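Local coordinates for mandelate racemase/muconate lactonizing enzyme, C-terminal domain protein (Paracoccus denitrificans, PDB 4DWD) that binds magnesium and, as a member of the mandelate racemase/muconate lactonizing branch of the enolase superfamily, may act as a hydro-lyase, at residues Glu67-His71 and Leu102-Lys106; Arg150-Glu154 and Leu325-Trp329; Val204-Ile208 and Glu236-Leu241. All coordinates share one frame; numbering follows the deposited sequence. Where two conformers were deposited one is given.

Contact 1. Residues Glu67-His71 and Leu102-Lys106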
loop_
_atom_site.group_PDB
_atom_site.type_symbol
_atom_site.label_atom_id
_atom_site.label_comp_id
_atom_site.label_asym_id
_atom_site.label_seq_id
_atom_site.Cartn_x
_atom_site.Cartn_y
_atom_site.Cartn_z
ATOM N N GLU B 67 -18.748 -23.651 -37.349
ATOM C CA GLU B 67 -19.782 -24.295 -36.544
ATOM C C GLU B 67 -20.408 -23.334 -35.529
ATOM O O GLU B 67 -19.694 -22.708 -34.746
ATOM C CB GLU B 67 -19.187 -25.512 -35.825
ATOM C CG GLU B 67 -18.730 -26.623 -36.763
ATOM C CD GLU B 67 -19.879 -27.502 -37.209
ATOM O OE1 GLU B 67 -21.013 -27.283 -36.729
ATOM O OE2 GLU B 67 -19.654 -28.416 -38.032
ATOM N N VAL B 68 -21.740 -23.261 -35.521
ATOM C CA VAL B 68 -22.477 -22.416 -34.571
ATOM C C VAL B 68 -22.024 -22.657 -33.136
ATOM O O VAL B 68 -21.816 -21.713 -32.373
ATOM C CB VAL B 68 -24.001 -22.656 -34.681
ATOM C CG1 VAL B 68 -24.765 -22.061 -33.500
ATOM C CG2 VAL B 68 -24.510 -22.098 -36.001
ATOM N N LEU B 69 -21.849 -23.923 -32.770
ATOM C CA LEU B 69 -21.531 -24.253 -31.384
ATOM C C LEU B 69 -20.143 -23.801 -30.939
ATOM O O LEU B 69 -19.893 -23.700 -29.733
ATOM C CB LEU B 69 -21.712 -25.749 -31.125
ATOM C CG LEU B 69 -23.163 -26.258 -31.141
ATOM C CD1 LEU B 69 -23.202 -27.757 -30.926
ATOM C CD2 LEU B 69 -24.031 -25.572 -30.096
ATOM N N ASP B 70 -19.259 -23.501 -31.896
ATOM C CA ASP B 70 -17.880 -23.108 -31.587
ATOM C C ASP B 70 -17.763 -21.611 -31.292
ATOM O O ASP B 70 -16.692 -21.040 -31.430
ATOM C CB ASP B 70 -16.940 -23.480 -32.751
ATOM C CG ASP B 70 -16.683 -24.970 -32.853
ATOM O OD1 ASP B 70 -17.045 -25.704 -31.908
ATOM O OD2 ASP B 70 -16.109 -25.404 -33.882
ATOM N N HIS B 71 -18.852 -20.987 -30.852
ATOM C CA HIS B 71 -18.890 -19.519 -30.706
ATOM C C HIS B 71 -17.756 -18.918 -29.906
ATOM O O HIS B 71 -17.225 -17.869 -30.281
ATOM C CB HIS B 71 -20.242 -19.065 -30.130
ATOM C CG HIS B 71 -20.473 -19.491 -28.697
ATOM N ND1 HIS B 71 -20.088 -18.747 -27.643
ATOM C CD2 HIS B 71 -21.058 -20.642 -28.171
ATOM C CE1 HIS B 71 -20.410 -19.388 -26.501
ATOM N NE2 HIS B 71 -21.007 -20.544 -26.830
ATOM N N LEU B 102 -25.179 -15.895 -32.203
ATOM C CA LEU B 102 -24.804 -17.307 -32.147
ATOM C C LEU B 102 -25.494 -18.032 -31.006
ATOM O O LEU B 102 -25.863 -19.190 -31.149
ATOM C CB LEU B 102 -23.282 -17.502 -32.106
ATOM C CG LEU B 102 -22.579 -17.097 -33.416
ATOM C CD1 LEU B 102 -21.063 -17.202 -33.292
ATOM C CD2 LEU B 102 -23.081 -17.908 -34.616
ATOM N N TRP B 103 -25.691 -17.340 -29.885
ATOM C CA TRP B 103 -26.487 -17.898 -28.782
ATOM C C TRP B 103 -27.937 -18.104 -29.149
ATOM O O TRP B 103 -28.560 -19.092 -28.744
ATOM C CB TRP B 103 -26.385 -16.996 -27.552
ATOM C CG TRP B 103 -25.293 -17.429 -26.613
ATOM C CD1 TRP B 103 -24.049 -16.839 -26.429
ATOM C CD2 TRP B 103 -25.328 -18.560 -25.682
ATOM N NE1 TRP B 103 -23.324 -17.515 -25.476
ATOM C CE2 TRP B 103 -24.032 -18.563 -24.990
ATOM C CE3 TRP B 103 -26.253 -19.546 -25.384
ATOM C CZ2 TRP B 103 -23.710 -19.516 -24.025
ATOM C CZ3 TRP B 103 -25.910 -20.512 -24.421
ATOM C CH2 TRP B 103 -24.675 -20.486 -23.754
ATOM N N ASP B 104 -28.500 -17.162 -29.902
ATOM C CA ASP B 104 -29.883 -17.303 -30.387
ATOM C C ASP B 104 -29.976 -18.548 -31.297
ATOM O O ASP B 104 -30.860 -19.410 -31.119
ATOM C CB ASP B 104 -30.292 -16.016 -31.122
ATOM C CG ASP B 104 -31.791 -15.920 -31.391
ATOM O OD1 ASP B 104 -32.606 -16.534 -30.664
ATOM O OD2 ASP B 104 -32.146 -15.185 -32.339
ATOM N N LEU B 105 -29.031 -18.675 -32.229
ATOM C CA LEU B 105 -28.976 -19.863 -33.092
ATOM C C LEU B 105 -28.798 -21.154 -32.304
ATOM O O LEU B 105 -29.458 -22.160 -32.589
ATOM C CB LEU B 105 -27.876 -19.759 -34.156
ATOM C CG LEU B 105 -28.193 -19.023 -35.446
ATOM C CD1 LEU B 105 -26.933 -18.855 -36.270
ATOM C CD2 LEU B 105 -29.289 -19.742 -36.230
ATOM N N LYS B 106 -27.900 -21.120 -31.319
ATOM C CA LYS B 106 -27.656 -22.276 -30.468
ATOM C C LYS B 106 -28.923 -22.729 -29.730
ATOM O O LYS B 106 -29.229 -23.925 -29.681
ATOM C CB LYS B 106 -26.517 -21.953 -29.492
ATOM C CG LYS B 106 -26.265 -23.045 -28.469
ATOM C CD LYS B 106 -25.108 -22.666 -27.571
ATOM C CE LYS B 106 -25.006 -23.646 -26.419
ATOM N NZ LYS B 106 -23.831 -23.331 -25.552
HETATM O O HOH W 1 -23.301 -20.872 -30.252
HETATM O O HOH W 2 -21.791 -23.833 -27.489
#
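The imidazole of H71 leans against the indole of W103. H71 CE1 comes within 3.6 Å of W103 NE1, and H71 NE2 stands over one face of the indole, toward its rim. The planes of the imidazole and the five-membered ring are inclined by 52°. The first torsion of H71 (chi1 68°) sets CG between the backbone N and the carbonyl carbon and turns the ring to the W103 side. H71 CB meets L102 CD1 at 3.8 Å. The long chain of K106 is fully extended. Its CG touches L69 CD2 at 3.7 Å, the two side chains crossing at about a right angle, and its CD lies over the same indole face as H71 NE2. V68 closes the other end: its CG1 packs against L105 CB at 3.9 Å and the carbonyl of L102.

Two waters bridge the segments. One donates to V68 O at 2.7 Å and more weakly to L102 O. The other lies between L69 O and K106 NZ, accepting from K106 NZ at 2.9 Å. K106 NZ also bonds to L117 O of a second subunit, and W103 NE1 to T279 of helix 277-291. The contact thus joins the loop before helix 71-81 to helix 90-110 in the N-terminal capping domain of the enolase superfamily fold, beside a subunit interface.

K106 NZ lies near the plane of the imidazole at its edge, 4.2 Å from H71 NE2. No bond forms between them. A positive ammonium so near would probably disfavour protonation of H71, while the water and the neighbouring subunit's carbonyl satisfy the buried lysine.

Contact 2. Residues Arg150-Glu154 and Leu325-Trp329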
loop_
_atom_site.group_PDB
_atom_site.type_symbol
_atom_site.label_atom_id
_atom_site.label_comp_id
_atom_site.label_asym_id
_atom_site.label_seq_id
_atom_site.Cartn_x
_atom_site.Cartn_y
_atom_site.Cartn_z
ATOM N N ARG B 150 -43.495 8.437 -16.436
ATOM C CA ARG B 150 -42.883 7.121 -16.626
ATOM C C ARG B 150 -43.310 6.182 -15.495
ATOM O O ARG B 150 -43.594 5.008 -15.721
ATOM C CB ARG B 150 -41.353 7.229 -16.655
ATOM C CG ARG B 150 -40.733 8.040 -17.795
ATOM C CD ARG B 150 -40.580 7.276 -19.115
ATOM N NE ARG B 150 -40.023 5.934 -18.919
ATOM C CZ ARG B 150 -38.738 5.608 -19.023
ATOM N NH1 ARG B 150 -37.823 6.510 -19.375
ATOM N NH2 ARG B 150 -38.376 4.358 -18.777
ATOM N N VAL B 151 -43.358 6.705 -14.270
ATOM C CA VAL B 151 -43.732 5.885 -13.115
ATOM C C VAL B 151 -45.174 5.398 -13.211
ATOM O O VAL B 151 -45.452 4.226 -12.949
ATOM C CB VAL B 151 -43.472 6.613 -11.776
ATOM C CG1 VAL B 151 -44.176 5.911 -10.617
ATOM C CG2 VAL B 151 -41.979 6.678 -11.525
ATOM N N GLU B 152 -46.074 6.284 -13.628
ATOM C CA GLU B 152 -47.480 5.915 -13.822
ATOM C C GLU B 152 -47.596 4.793 -14.865
ATOM O O GLU B 152 -48.381 3.856 -14.693
ATOM C CB GLU B 152 -48.322 7.133 -14.237
ATOM C CG GLU B 152 -49.840 6.922 -14.168
ATOM C CD GLU B 152 -50.411 6.113 -15.324
ATOM O OE1 GLU B 152 -49.814 6.098 -16.429
ATOM O OE2 GLU B 152 -51.470 5.479 -15.128
ATOM N N ALA B 153 -46.804 4.892 -15.927
ATOM C CA ALA B 153 -46.885 3.949 -17.050
ATOM C C ALA B 153 -46.261 2.589 -16.733
ATOM O O ALA B 153 -46.728 1.545 -17.217
ATOM C CB ALA B 153 -46.230 4.558 -18.283
ATOM N N GLU B 154 -45.223 2.594 -15.899
ATOM C CA GLU B 154 -44.340 1.433 -15.781
ATOM C C GLU B 154 -44.350 0.741 -14.417
ATOM O O GLU B 154 -43.909 -0.405 -14.299
ATOM C CB GLU B 154 -42.909 1.844 -16.185
ATOM C CG GLU B 154 -42.841 2.300 -17.643
ATOM C CD GLU B 154 -41.627 3.141 -18.002
ATOM O OE1 GLU B 154 -40.562 3.025 -17.354
ATOM O OE2 GLU B 154 -41.741 3.913 -18.981
ATOM N N LEU B 325 -34.801 -0.116 -17.799
ATOM C CA LEU B 325 -35.763 0.218 -18.848
ATOM C C LEU B 325 -35.616 1.698 -19.209
ATOM O O LEU B 325 -36.126 2.595 -18.513
ATOM C CB LEU B 325 -37.197 -0.127 -18.433
ATOM C CG LEU B 325 -38.283 0.234 -19.466
ATOM C CD1 LEU B 325 -38.106 -0.580 -20.749
ATOM C CD2 LEU B 325 -39.661 0.022 -18.865
ATOM N N ALA B 326 -34.900 1.945 -20.303
ATOM C CA ALA B 326 -34.528 3.312 -20.678
ATOM C C ALA B 326 -35.553 4.001 -21.590
ATOM O O ALA B 326 -36.574 3.416 -21.957
ATOM C CB ALA B 326 -33.130 3.334 -21.288
ATOM N N ASP B 327 -35.255 5.247 -21.954
ATOM C CA ASP B 327 -36.182 6.116 -22.677
ATOM C C ASP B 327 -36.612 5.570 -24.025
ATOM O O ASP B 327 -35.863 4.878 -24.703
ATOM C CB ASP B 327 -35.558 7.496 -22.888
ATOM C CG ASP B 327 -34.851 8.012 -21.644
ATOM O OD1 ASP B 327 -33.755 7.497 -21.342
ATOM O OD2 ASP B 327 -35.387 8.928 -20.988
ATOM N N ARG B 328 -37.842 5.903 -24.402
ATOM C CA ARG B 328 -38.355 5.624 -25.745
ATOM C C ARG B 328 -38.303 4.150 -26.114
ATOM O O ARG B 328 -38.021 3.785 -27.261
ATOM C CB ARG B 328 -37.641 6.489 -26.799
ATOM C CG ARG B 328 -37.768 7.991 -26.583
ATOM C CD ARG B 328 -39.215 8.459 -26.621
ATOM N NE ARG B 328 -39.962 7.861 -27.731
ATOM C CZ ARG B 328 -40.034 8.367 -28.961
ATOM N NH1 ARG B 328 -39.408 9.504 -29.260
ATOM N NH2 ARG B 328 -40.739 7.738 -29.895
ATOM N N TRP B 329 -38.608 3.303 -25.137
ATOM C CA TRP B 329 -38.683 1.875 -25.378
ATOM C C TRP B 329 -39.770 1.502 -26.360
ATOM O O TRP B 329 -39.743 0.403 -26.919
ATOM C CB TRP B 329 -38.807 1.096 -24.069
ATOM C CG TRP B 329 -39.866 1.581 -23.094
ATOM C CD1 TRP B 329 -39.725 2.515 -22.060
ATOM C CD2 TRP B 329 -41.252 1.103 -22.994
ATOM N NE1 TRP B 329 -40.911 2.661 -21.371
ATOM C CE2 TRP B 329 -41.867 1.845 -21.883
ATOM C CE3 TRP B 329 -42.022 0.180 -23.698
ATOM C CZ2 TRP B 329 -43.185 1.643 -21.503
ATOM C CZ3 TRP B 329 -43.353 -0.012 -23.308
ATOM C CH2 TRP B 329 -43.923 0.711 -22.244
HETATM O O HOH W 3 -38.134 9.149 -20.567
#
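The indole of W329 carries L325 CD2 over one face, 3.8 Å above the plane and toward the rim. At its edge, near the plane, lies E154 OE2. The guanidinium of R150 is met at its edges, with the E154 carboxylate, the L325 carbonyl and the water-linked carboxylate of D327 around it. R150 and E154, one helical turn apart, pair side-on. R150 NE reaches E154 OE2 at 2.7 Å, while R150 NH2 reaches the syn lone pair of E154 OE1 at 2.9 Å. The bends at chi2 and chi3 (-82° and -46°) fold the arginine chain round to its carboxylate.

Two bonds then cross to 325-329. W329 NE1 donates to E154 OE2 at 2.8 Å, in the ring plane but from above the carboxylate plane. E154 OE2 therefore takes two donors, R150 NE and W329 NE1. R150 NH2 also donates to L325 O at 2.9 Å, in the guanidinium plane but above the plane of the carbonyl, with a bent N-H...O angle of 143°. D327 OD2 is only a long salt-bridge partner, 3.8 Å from R150 NH1. A water links these two atoms more closely. The stronger ion pair of D327 is with R162.

Several bonds thus fix the rotation of the guanidinium, and the buried charges of R150 and E154 are matched against each other. L325 CD2 packs against E154 OE1, which is also bonded to S130.

The contact belongs to the barrel domain of the enolase superfamily. Helix 140-154 packs on the outside of strand 125-132, where R150 touches S130 and I132 and bonds to S131 O. Strand 323-325 pairs in parallel with that strand, and the loop leading on toward strand 346-348 folds back to meet the end of the helix.

Contact 3. Residues Val204-Ile208 and Glu236-Leu241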
loop_
_atom_site.group_PDB
_atom_site.type_symbol
_atom_site.label_atom_id
_atom_site.label_comp_id
_atom_site.label_asym_id
_atom_site.label_seq_id
_atom_site.Cartn_x
_atom_site.Cartn_y
_atom_site.Cartn_z
ATOM N N VAL B 204 -13.849 15.253 -9.251
ATOM C CA VAL B 204 -13.869 14.497 -7.995
ATOM C C VAL B 204 -14.554 15.301 -6.870
ATOM O O VAL B 204 -15.432 14.788 -6.173
ATOM C CB VAL B 204 -12.445 14.093 -7.570
ATOM C CG1 VAL B 204 -12.430 13.534 -6.152
ATOM C CG2 VAL B 204 -11.874 13.074 -8.553
ATOM N N GLY B 205 -14.178 16.571 -6.717
ATOM C CA GLY B 205 -14.769 17.399 -5.671
ATOM C C GLY B 205 -16.255 17.618 -5.879
ATOM O O GLY B 205 -17.037 17.581 -4.926
ATOM N N GLY B 206 -16.661 17.868 -7.122
ATOM C CA GLY B 206 -18.079 18.047 -7.428
ATOM C C GLY B 206 -18.858 16.779 -7.136
ATOM O O GLY B 206 -20.003 16.833 -6.660
ATOM N N ALA B 207 -18.264 15.633 -7.470
ATOM C CA ALA B 207 -18.896 14.331 -7.231
ATOM C C ALA B 207 -19.113 14.054 -5.751
ATOM O O ALA B 207 -20.153 13.544 -5.356
ATOM C CB ALA B 207 -18.063 13.218 -7.842
ATOM N N ILE B 208 -18.125 14.383 -4.929
ATOM C CA ILE B 208 -18.253 14.249 -3.473
ATOM C C ILE B 208 -19.403 15.136 -2.976
ATOM O O ILE B 208 -20.260 14.698 -2.196
ATOM C CB ILE B 208 -16.934 14.624 -2.743
ATOM C CG1 ILE B 208 -15.786 13.695 -3.155
ATOM C CG2 ILE B 208 -17.110 14.594 -1.223
ATOM C CD1 ILE B 208 -16.062 12.228 -2.897
ATOM N N GLU B 236 -11.887 6.032 -6.235
ATOM C CA GLU B 236 -11.645 6.896 -5.073
ATOM C C GLU B 236 -12.958 7.499 -4.581
ATOM O O GLU B 236 -13.260 7.479 -3.373
ATOM C CB GLU B 236 -10.660 8.010 -5.422
ATOM C CG GLU B 236 -10.477 9.025 -4.301
ATOM C CD GLU B 236 -9.465 10.096 -4.646
ATOM O OE1 GLU B 236 -8.355 9.730 -5.089
ATOM O OE2 GLU B 236 -9.776 11.295 -4.455
ATOM N N VAL B 237 -13.751 8.009 -5.530
ATOM C CA VAL B 237 -15.027 8.606 -5.167
ATOM C C VAL B 237 -15.924 7.528 -4.567
ATOM O O VAL B 237 -16.591 7.775 -3.541
ATOM C CB VAL B 237 -15.691 9.292 -6.381
ATOM C CG1 VAL B 237 -17.152 9.667 -6.100
ATOM C CG2 VAL B 237 -14.884 10.518 -6.802
ATOM N N ALA B 238 -15.898 6.327 -5.153
ATOM C CA ALA B 238 -16.684 5.202 -4.626
ATOM C C ALA B 238 -16.315 4.888 -3.165
ATOM O O ALA B 238 -17.190 4.643 -2.338
ATOM C CB ALA B 238 -16.493 3.967 -5.512
ATOM N N GLN B 239 -15.029 4.900 -2.845
ATOM C CA GLN B 239 -14.611 4.563 -1.493
ATOM C C GLN B 239 -14.813 5.698 -0.507
ATOM O O GLN B 239 -14.970 5.444 0.678
ATOM C CB GLN B 239 -13.164 4.086 -1.480
ATOM C CG GLN B 239 -12.984 2.719 -2.123
ATOM C CD GLN B 239 -13.663 1.604 -1.350
ATOM O OE1 GLN B 239 -13.535 1.509 -0.120
ATOM N NE2 GLN B 239 -14.398 0.755 -2.060
ATOM N N ARG B 240 -14.821 6.935 -1.000
ATOM C CA ARG B 240 -14.964 8.106 -0.117
ATOM C C ARG B 240 -16.414 8.321 0.310
ATOM O O ARG B 240 -16.653 8.801 1.403
ATOM C CB ARG B 240 -14.395 9.360 -0.783
ATOM C CG ARG B 240 -12.874 9.378 -0.739
ATOM C CD ARG B 240 -12.249 10.478 -1.570
ATOM N NE ARG B 240 -12.416 11.766 -0.912
ATOM C CZ ARG B 240 -11.912 12.903 -1.364
ATOM N NH1 ARG B 240 -11.208 12.918 -2.493
ATOM N NH2 ARG B 240 -12.126 14.025 -0.687
ATOM N N LEU B 241 -17.365 7.945 -0.540
ATOM C CA LEU B 241 -18.792 8.149 -0.274
ATOM C C LEU B 241 -19.438 6.953 0.404
ATOM O O LEU B 241 -18.856 5.854 0.445
ATOM C CB LEU B 241 -19.530 8.462 -1.580
ATOM C CG LEU B 241 -19.207 9.823 -2.195
ATOM C CD1 LEU B 241 -19.927 9.881 -3.528
ATOM C CD2 LEU B 241 -19.688 10.959 -1.294
#
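I208 runs from its helix across to the next one, in a helix-helix packing of the modified TIM barrel. Its CB carries CG1 anti to the carbonyl carbon, and CG1 leads to CD1, the atom that does the touching. CD1 meets R240 CB at 3.9 Å, L241 CG at 4.0 Å and V237 CG1 at 4.2 Å. It also lies over one face of the R240 guanidinium, toward its rim. I208 was modelled in two conformers, so these contacts describe one of them.

Much of the remaining interface is aliphatic. V204 CG1 packs against V237 CG2 at 3.9 Å, and A207 CB against V237 CG1 at 4.1 Å. L241, just past the end of its helix, adds its CD2 against the I208 carbonyl. The helical segments 204-208 and 236-240 run in broadly the same direction, inclined by 30°, with axes 10.3 Å apart. They flank strand 221-223 in the beta-alpha repeat of the barrel.

V204 CG1 also reaches the charged rim of the contact, where it lies near both E236 OE2 and R240 NH1. Those two form a salt bridge along one helix. This rim faces a third subunit: R240 NH2 bonds to L241 O of that subunit, and E236 OE1 makes a salt bridge with its R266. The apolar contact thus runs straight into a subunit interface.

The bend at chi3 (74°) brings the arginine back to E236, and R240 NH1 reaches E236 OE2 at 2.9 Å, on the anti side of the carboxylate and 25° out of its plane.

All three contacts are largely buried, but they sit in different places. Contact 1 belongs to the N-terminal domain, while contacts 2 and 3 share the barrel domain, with centres 30 Å apart. Contact 3 lies farthest from the chain's centre. Contact 1 joins a loop to a helix through an oblique aromatic pair, aliphatic packing and two bridging waters. Contact 2 joins a helix to a loop by direct hydrogen bonds and an ionic network. Contact 3 packs one helix on another, mostly through aliphatic side chains. Contacts 1 and 3 both border other subunits, whereas contact 2 touches none and matches its charges within the chain.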